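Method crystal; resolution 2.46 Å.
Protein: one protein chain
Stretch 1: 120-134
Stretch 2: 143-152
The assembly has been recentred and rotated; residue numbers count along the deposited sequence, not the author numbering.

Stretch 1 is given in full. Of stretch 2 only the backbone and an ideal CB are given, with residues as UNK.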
ATOM      1  N   SER A 120       5.767  -7.452   5.308  1.00 31.56           N
ATOM      2  CA  SER A 120       5.498  -6.223   6.053  1.00 29.23           C
ATOM      3  C   SER A 120       5.527  -6.423   7.558  1.00 27.80           C
ATOM      4  O   SER A 120       5.445  -7.546   8.048  1.00 39.51           O
ATOM      5  CB  SER A 120       4.159  -5.610   5.630  1.00 26.38           C
ATOM      6  OG  SER A 120       3.070  -6.437   6.002  1.00 35.20           O
ATOM      7  N   LEU A 121       5.655  -5.322   8.287  1.00 29.87           N
ATOM      8  CA  LEU A 121       5.636  -5.355   9.742  1.00 26.81           C
ATOM      9  C   LEU A 121       4.396  -6.064  10.269  1.00 32.64           C
ATOM     10  O   LEU A 121       4.477  -6.913  11.160  1.00 28.20           O
ATOM     11  CB  LEU A 121       5.698  -3.934  10.300  1.00 23.44           C
ATOM     12  CG  LEU A 121       7.080  -3.512  10.797  1.00 33.36           C
ATOM     13  CD1 LEU A 121       8.175  -4.287  10.079  1.00 28.07           C
ATOM     14  CD2 LEU A 121       7.265  -2.012  10.655  1.00 24.19           C
ATOM     15  N   GLU A 122       3.246  -5.709   9.712  1.00 22.09           N
ATOM     16  CA  GLU A 122       1.987  -6.301  10.137  1.00 31.71           C
ATOM     17  C   GLU A 122       1.936  -7.804   9.870  1.00 29.16           C
ATOM     18  O   GLU A 122       1.497  -8.580  10.718  1.00 38.68           O
ATOM     19  CB  GLU A 122       0.814  -5.597   9.453  1.00 28.09           C
ATOM     20  CG  GLU A 122      -0.494  -6.358   9.531  1.00 33.84           C
ATOM     21  CD  GLU A 122      -0.886  -6.706  10.955  1.00 47.94           C
ATOM     22  OE1 GLU A 122      -1.650  -7.676  11.129  1.00 46.16           O
ATOM     23  OE2 GLU A 122      -0.428  -6.020  11.896  1.00 40.21           O
ATOM     24  N   ARG A 123       2.382  -8.206   8.684  1.00 28.35           N
ATOM     25  CA  ARG A 123       2.407  -9.616   8.301  1.00 34.58           C
ATOM     26  C   ARG A 123       3.445 -10.408   9.111  1.00 34.68           C
ATOM     27  O   ARG A 123       3.268 -11.603   9.362  1.00 31.25           O
ATOM     28  CB  ARG A 123       2.672  -9.743   6.796  1.00 34.21           C
ATOM     29  CG  ARG A 123       2.856 -11.163   6.296  1.00 43.27           C
ATOM     30  CD  ARG A 123       1.532 -11.898   6.183  1.00 47.95           C
ATOM     31  NE  ARG A 123       1.720 -13.252   5.665  1.00 61.39           N
ATOM     32  CZ  ARG A 123       1.903 -14.330   6.423  1.00 62.48           C
ATOM     33  NH1 ARG A 123       1.917 -14.225   7.746  1.00 39.93           N
ATOM     34  NH2 ARG A 123       2.070 -15.516   5.854  1.00 56.57           N
ATOM     35  N   LEU A 124       4.522  -9.736   9.514  1.00 26.86           N
ATOM     36  CA  LEU A 124       5.523 -10.333  10.390  1.00 25.28           C
ATOM     37  C   LEU A 124       4.904 -10.562  11.760  1.00 31.34           C
ATOM     38  O   LEU A 124       5.117 -11.602  12.385  1.00 34.50           O
ATOM     39  CB  LEU A 124       6.734  -9.409  10.532  1.00 24.65           C
ATOM     40  CG  LEU A 124       8.136 -10.012  10.671  1.00 26.82           C
ATOM     41  CD1 LEU A 124       9.101  -8.967  11.219  1.00 21.86           C
ATOM     42  CD2 LEU A 124       8.152 -11.252  11.542  1.00 22.68           C
ATOM     43  N   ARG A 125       4.133  -9.584  12.226  1.00 33.14           N
ATOM     44  CA  ARG A 125       3.502  -9.671  13.538  1.00 27.54           C
ATOM     45  C   ARG A 125       2.506 -10.822  13.598  1.00 32.60           C
ATOM     46  O   ARG A 125       2.385 -11.499  14.618  1.00 47.94           O
ATOM     47  CB  ARG A 125       2.804  -8.367  13.897  1.00 35.40           C
ATOM     48  CG  ARG A 125       1.984  -8.472  15.161  1.00 28.25           C
ATOM     49  CD  ARG A 125       0.897  -7.428  15.206  1.00 36.28           C
ATOM     50  NE  ARG A 125      -0.346  -8.024  15.674  1.00 44.70           N
ATOM     51  CZ  ARG A 125      -1.338  -8.387  14.871  1.00 51.66           C
ATOM     52  NH1 ARG A 125      -1.236  -8.192  13.566  1.00 51.92           N
ATOM     53  NH2 ARG A 125      -2.436  -8.933  15.370  1.00 54.96           N
ATOM     54  N   GLU A 126       1.795 -11.042  12.501  1.00 26.95           N
ATOM     55  CA  GLU A 126       0.863 -12.158  12.422  1.00 32.59           C
ATOM     56  C   GLU A 126       1.608 -13.490  12.385  1.00 37.93           C
ATOM     57  O   GLU A 126       1.181 -14.469  13.002  1.00 37.10           O
ATOM     58  CB  GLU A 126      -0.032 -12.021  11.192  1.00 30.45           C
ATOM     59  CG  GLU A 126      -0.970 -10.829  11.256  1.00 48.93           C
ATOM     60  CD  GLU A 126      -1.557 -10.473   9.904  1.00 63.98           C
ATOM     61  OE1 GLU A 126      -0.982 -10.886   8.873  1.00 64.90           O
ATOM     62  OE2 GLU A 126      -2.595  -9.776   9.872  1.00 50.86           O
ATOM     63  N   ALA A 127       2.722 -13.524  11.660  1.00 33.55           N
ATOM     64  CA  ALA A 127       3.521 -14.741  11.558  1.00 34.76           C
ATOM     65  C   ALA A 127       4.041 -15.153  12.926  1.00 32.80           C
ATOM     66  O   ALA A 127       4.098 -16.339  13.242  1.00 36.20           O
ATOM     67  CB  ALA A 127       4.671 -14.548  10.591  1.00 30.41           C
ATOM     68  N   ALA A 128       4.413 -14.167  13.735  1.00 32.67           N
ATOM     69  CA  ALA A 128       4.864 -14.429  15.094  1.00 35.84           C
ATOM     70  C   ALA A 128       3.705 -14.983  15.919  1.00 37.05           C
ATOM     71  O   ALA A 128       3.856 -15.957  16.656  1.00 50.45           O
ATOM     72  CB  ALA A 128       5.417 -13.153  15.730  1.00 26.20           C
ATOM     73  N   GLU A 129       2.548 -14.349  15.773  1.00 46.09           N
ATOM     74  CA  GLU A 129       1.334 -14.722  16.486  1.00 38.91           C
ATOM     75  C   GLU A 129       0.964 -16.190  16.261  1.00 44.32           C
ATOM     76  O   GLU A 129       0.593 -16.897  17.195  1.00 44.15           O
ATOM     77  CB  GLU A 129       0.186 -13.849  15.988  1.00 45.74           C
ATOM     78  CG  GLU A 129      -0.894 -13.551  16.999  1.00 55.36           C
ATOM     79  CD  GLU A 129      -0.683 -12.215  17.670  1.00 58.67           C
ATOM     80  OE1 GLU A 129       0.469 -11.918  18.046  1.00 62.02           O
ATOM     81  OE2 GLU A 129      -1.668 -11.460  17.816  1.00 63.03           O
ATOM     82  N   SER A 130       1.073 -16.641  15.016  1.00 34.45           N
ATOM     83  CA  SER A 130       0.499 -17.922  14.608  1.00 36.60           C
ATOM     84  C   SER A 130       1.454 -19.108  14.687  1.00 46.78           C
ATOM     85  O   SER A 130       1.052 -20.247  14.452  1.00 47.72           O
ATOM     86  CB  SER A 130      -0.046 -17.819  13.185  1.00 34.49           C
ATOM     87  OG  SER A 130       1.006 -17.760  12.239  1.00 37.62           O
ATOM     88  N   GLY A 131       2.715 -18.843  15.007  1.00 46.55           N
ATOM     89  CA  GLY A 131       3.720 -19.887  15.046  1.00 28.41           C
ATOM     90  C   GLY A 131       4.395 -20.081  13.700  1.00 42.20           C
ATOM     91  O   GLY A 131       5.375 -20.815  13.581  1.00 38.25           O
ATOM     92  N   GLU A 132       3.866 -19.420  12.676  1.00 44.95           N
ATOM     93  CA  GLU A 132       4.420 -19.527  11.330  1.00 41.93           C
ATOM     94  C   GLU A 132       5.882 -19.081  11.286  1.00 39.34           C
ATOM     95  O   GLU A 132       6.714 -19.695  10.613  1.00 38.08           O
ATOM     96  CB  GLU A 132       3.585 -18.702  10.352  1.00 44.66           C
ATOM     97  CG  GLU A 132       4.120 -18.678   8.933  1.00 52.35           C
ATOM     98  CD  GLU A 132       3.267 -17.830   7.999  1.00 76.93           C
ATOM     99  OE1 GLU A 132       3.644 -17.689   6.814  1.00 75.28           O
ATOM    100  OE2 GLU A 132       2.223 -17.304   8.448  1.00 64.54           O
ATOM    101  N   LEU A 133       6.186 -18.012  12.016  1.00 39.26           N
ATOM    102  CA  LEU A 133       7.531 -17.455  12.059  1.00 31.36           C
ATOM    103  C   LEU A 133       8.500 -18.461  12.657  1.00 37.04           C
ATOM    104  O   LEU A 133       9.544 -18.754  12.073  1.00 42.43           O
ATOM    105  CB  LEU A 133       7.548 -16.174  12.890  1.00 25.38           C
ATOM    106  CG  LEU A 133       8.511 -15.067  12.465  1.00 25.12           C
ATOM    107  CD1 LEU A 133       8.732 -14.111  13.621  1.00 29.83           C
ATOM    108  CD2 LEU A 133       9.830 -15.634  11.987  1.00 37.18           C
ATOM    109  N   ALA A 134       8.148 -18.988  13.827  1.00 38.13           N
ATOM    110  CA  ALA A 134       8.996 -19.953  14.519  1.00 41.16           C
ATOM    111  C   ALA A 134       9.257 -21.182  13.651  1.00 44.18           C
ATOM    112  O   ALA A 134      10.315 -21.800  13.742  1.00 35.50           O
ATOM    113  CB  ALA A 134       8.365 -20.360  15.844  1.00 24.04           C
ATOM    114  N   UNK A 143      13.261 -16.857  19.179  1.00 36.72           N
ATOM    115  CA  UNK A 143      13.575 -15.752  18.281  1.00 37.89           C
ATOM    116  C   UNK A 143      12.302 -15.120  17.716  1.00 37.77           C
ATOM    117  O   UNK A 143      12.267 -13.924  17.423  1.00 38.49           O
ATOM    118  CB  UNK A 143      14.474 -16.235  17.142  1.00 37.89           C
ATOM    119  N   UNK A 144      11.257 -15.927  17.572  1.00 29.08           N
ATOM    120  CA  UNK A 144       9.969 -15.433  17.091  1.00 41.20           C
ATOM    121  C   UNK A 144       9.313 -14.471  18.082  1.00 40.45           C
ATOM    122  O   UNK A 144       8.523 -13.614  17.690  1.00 44.51           O
ATOM    123  CB  UNK A 144       9.030 -16.609  16.813  1.00 41.20           C
ATOM    124  N   UNK A 145       9.637 -14.616  19.362  1.00 35.34           N
ATOM    125  CA  UNK A 145       9.082 -13.741  20.389  1.00 31.95           C
ATOM    126  C   UNK A 145       9.928 -12.481  20.541  1.00 38.24           C
ATOM    127  O   UNK A 145       9.421 -11.420  20.909  1.00 35.46           O
ATOM    128  CB  UNK A 145       8.986 -14.479  21.726  1.00 31.95           C
ATOM    129  N   UNK A 146      11.222 -12.606  20.262  1.00 36.60           N
ATOM    130  CA  UNK A 146      12.128 -11.468  20.318  1.00 39.05           C
ATOM    131  C   UNK A 146      11.778 -10.527  19.177  1.00 41.96           C
ATOM    132  O   UNK A 146      11.703  -9.310  19.353  1.00 31.52           O
ATOM    133  CB  UNK A 146      13.590 -11.912  20.239  1.00 39.05           C
ATOM    134  N   UNK A 147      11.547 -11.106  18.005  1.00 31.04           N
ATOM    135  CA  UNK A 147      11.181 -10.326  16.839  1.00 29.64           C
ATOM    136  C   UNK A 147       9.838  -9.624  17.049  1.00 36.57           C
ATOM    137  O   UNK A 147       9.671  -8.466  16.666  1.00 35.37           O
ATOM    138  CB  UNK A 147      11.127 -11.222  15.600  1.00 29.64           C
ATOM    139  N   UNK A 148       8.891 -10.318  17.670  1.00 35.04           N
ATOM    140  CA  UNK A 148       7.594  -9.722  17.960  1.00 32.87           C
ATOM    141  C   UNK A 148       7.750  -8.540  18.912  1.00 35.57           C
ATOM    142  O   UNK A 148       7.072  -7.522  18.772  1.00 38.37           O
ATOM    143  CB  UNK A 148       6.646 -10.765  18.555  1.00 32.87           C
ATOM    144  N   UNK A 149       8.645  -8.683  19.882  1.00 35.39           N
ATOM    145  CA  UNK A 149       8.967  -7.594  20.793  1.00 34.93           C
ATOM    146  C   UNK A 149       9.509  -6.396  20.019  1.00 39.15           C
ATOM    147  O   UNK A 149       9.094  -5.260  20.244  1.00 32.86           O
ATOM    148  CB  UNK A 149       9.980  -8.054  21.844  1.00 34.93           C
ATOM    149  N   UNK A 150      10.432  -6.657  19.097  1.00 35.20           N
ATOM    150  CA  UNK A 150      11.057  -5.590  18.326  1.00 35.90           C
ATOM    151  C   UNK A 150      10.096  -4.899  17.363  1.00 36.19           C
ATOM    152  O   UNK A 150      10.249  -3.714  17.079  1.00 37.80           O
ATOM    153  CB  UNK A 150      12.245  -6.152  17.543  1.00 35.90           C
ATOM    154  N   UNK A 151       9.110  -5.640  16.864  1.00 37.01           N
ATOM    155  CA  UNK A 151       8.081  -5.058  16.006  1.00 30.04           C
ATOM    156  C   UNK A 151       7.162  -4.165  16.832  1.00 33.58           C
ATOM    157  O   UNK A 151       6.735  -3.107  16.371  1.00 34.51           O
ATOM    158  CB  UNK A 151       7.276  -6.153  15.304  1.00 30.04           C
ATOM    159  N   UNK A 152       6.871  -4.586  18.059  1.00 26.38           N
ATOM    160  CA  UNK A 152       6.072  -3.766  18.965  1.00 28.04           C
ATOM    161  C   UNK A 152       6.717  -2.400  19.200  1.00 33.83           C
ATOM    162  O   UNK A 152       6.024  -1.403  19.377  1.00 38.41           O
ATOM    163  CB  UNK A 152       5.878  -4.490  20.299  1.00 28.04           C
TER

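Helix 143-152 packs against helix 121-130 and against the residues that follow it, Leu 133 and Ala 134. The two helices run roughly antiparallel, at 144° between their N-to-C directions, with axes 9.3 Å apart at closest approach. All ten positions of the second stretch have helical backbone angles, so none calls for glycine, and proline would forfeit a backbone N-H bond at positions such as 147.

Position 143 points its CA-to-CB bond sideways, and its ideal CB has nothing of the first stretch within 5.5 Å. Many residues would fit, polar ones included. It is Ser 143, whose hydroxyl is hydrogen-bonded elsewhere in the structure.

Position 144 is different. Its CA-to-CB bond points toward the first stretch, and the ideal CB already lies 3.9 Å from Ala 134 N and 4.1 Å from Leu 133 CD1. With the backbones this close (CA of 144 to CA of Ala 134, 5.3 Å), a small residue is favoured: alanine, perhaps serine or glycine. The deposited Ala 144 packs its CB 3.9 Å from Ala 134 CB and 4.0 Å from Leu 133 CD1. Its carbonyl also takes part, with Ala 144 O 3.7 Å from Ala 128 CB, so the small side chain of Ala 128 matches the close backbone.

Positions 145 and 146 offer no contact to guide the choice; the first points away, the second is out of reach. Almost any helix-compatible residue would serve. They are Ala 145 and Thr 146, the latter with chi1 in m.

At 147 the CA-to-CB bond again points toward the first stretch, and the ideal CB is 4.2 Å from Leu 133 CD1 and 5.0 Å from Leu 124 CD2. Two leucine methyls ask for an aliphatic partner: valine, isoleucine or leucine. Ile 147 places CG2 3.8 Å from Leu 124 CD2 and 4.1 Å from Leu 133 CD1, so one methyl touches both leucines.

Position 148 points sideways, yet its ideal CB is 3.9 Å from Ala 128 CB. The aliphatic part of Arg 125 lies nearby, suiting leucine, methionine or isoleucine. Leu 148, t at chi1 and p at chi2, brings its end nearer: CD1 reaches 3.8 Å from Arg 125 CG, while CD2 lies 4.1 Å from Glu 129 OE1. The arginine lends its methylenes here while its guanidinium end leads away, with NH1 in a salt bridge to Glu 122 OE1 at 2.5 Å.

Positions 149 and 150 are out of reach, and polar residues are as plausible as any. They are Glu 149 and Asn 150.

Position 151 points toward the first stretch, but with more room: the ideal CB is 5.1 Å from Leu 121 O and 5.3 Å from Leu 124 CD1. Valine, isoleucine or leucine could fill the gap. Val 151, with chi1 in t, sets CG2 3.9 Å from Leu 124 CD1 and CG1 4.3 Å from Leu 121 CG.

Position 152 points away, leaving the choice open; it is Val 152. No hydrogen bond links the stretches, so apolar packing dominates the contact.

Stretch 2 (143-152) SAATILENVV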
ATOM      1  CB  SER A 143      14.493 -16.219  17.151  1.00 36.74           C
ATOM      2  OG  SER A 143      13.875 -17.236  16.381  1.00 56.56           O
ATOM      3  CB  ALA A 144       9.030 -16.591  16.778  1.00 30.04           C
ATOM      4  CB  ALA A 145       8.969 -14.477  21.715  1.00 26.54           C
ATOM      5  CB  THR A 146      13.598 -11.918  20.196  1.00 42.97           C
ATOM      6  OG1 THR A 146      13.953 -12.704  21.341  1.00 42.99           O
ATOM      7  CG2 THR A 146      14.528 -10.719  20.102  1.00 32.58           C
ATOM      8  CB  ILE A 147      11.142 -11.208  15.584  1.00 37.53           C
ATOM      9  CG1 ILE A 147      12.568 -11.616  15.204  1.00 31.00           C
ATOM     10  CG2 ILE A 147      10.441 -10.485  14.441  1.00 24.29           C
ATOM     11  CD1 ILE A 147      12.642 -12.730  14.187  1.00 40.11           C
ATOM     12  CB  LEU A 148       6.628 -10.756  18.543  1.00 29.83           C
ATOM     13  CG  LEU A 148       5.240 -10.201  18.901  1.00 33.98           C
ATOM     14  CD1 LEU A 148       4.612  -9.522  17.700  1.00 26.77           C
ATOM     15  CD2 LEU A 148       4.323 -11.288  19.427  1.00 26.13           C
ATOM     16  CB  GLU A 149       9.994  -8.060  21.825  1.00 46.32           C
ATOM     17  CG  GLU A 149      10.987  -6.984  22.248  1.00 67.56           C
ATOM     18  CD  GLU A 149      12.315  -7.563  22.725  1.00 87.41           C
ATOM     19  OE1 GLU A 149      12.297  -8.461  23.597  1.00 86.37           O
ATOM     20  OE2 GLU A 149      13.376  -7.118  22.224  1.00 57.72           O
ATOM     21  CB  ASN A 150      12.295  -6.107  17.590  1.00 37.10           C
ATOM     22  CG  ASN A 150      13.451  -6.379  18.530  1.00 49.86           C
ATOM     23  OD1 ASN A 150      13.638  -5.666  19.514  1.00 63.27           O
ATOM     24  ND2 ASN A 150      14.230  -7.416  18.234  1.00 50.68           N
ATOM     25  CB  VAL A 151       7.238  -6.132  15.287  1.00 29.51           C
ATOM     26  CG1 VAL A 151       6.151  -5.476  14.462  1.00 29.19           C
ATOM     27  CG2 VAL A 151       8.121  -7.004  14.408  1.00 21.77           C
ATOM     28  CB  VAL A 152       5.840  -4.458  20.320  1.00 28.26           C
ATOM     29  CG1 VAL A 152       5.257  -3.472  21.325  1.00 18.27           C
ATOM     30  CG2 VAL A 152       4.922  -5.655  20.154  1.00 24.29           C
TER
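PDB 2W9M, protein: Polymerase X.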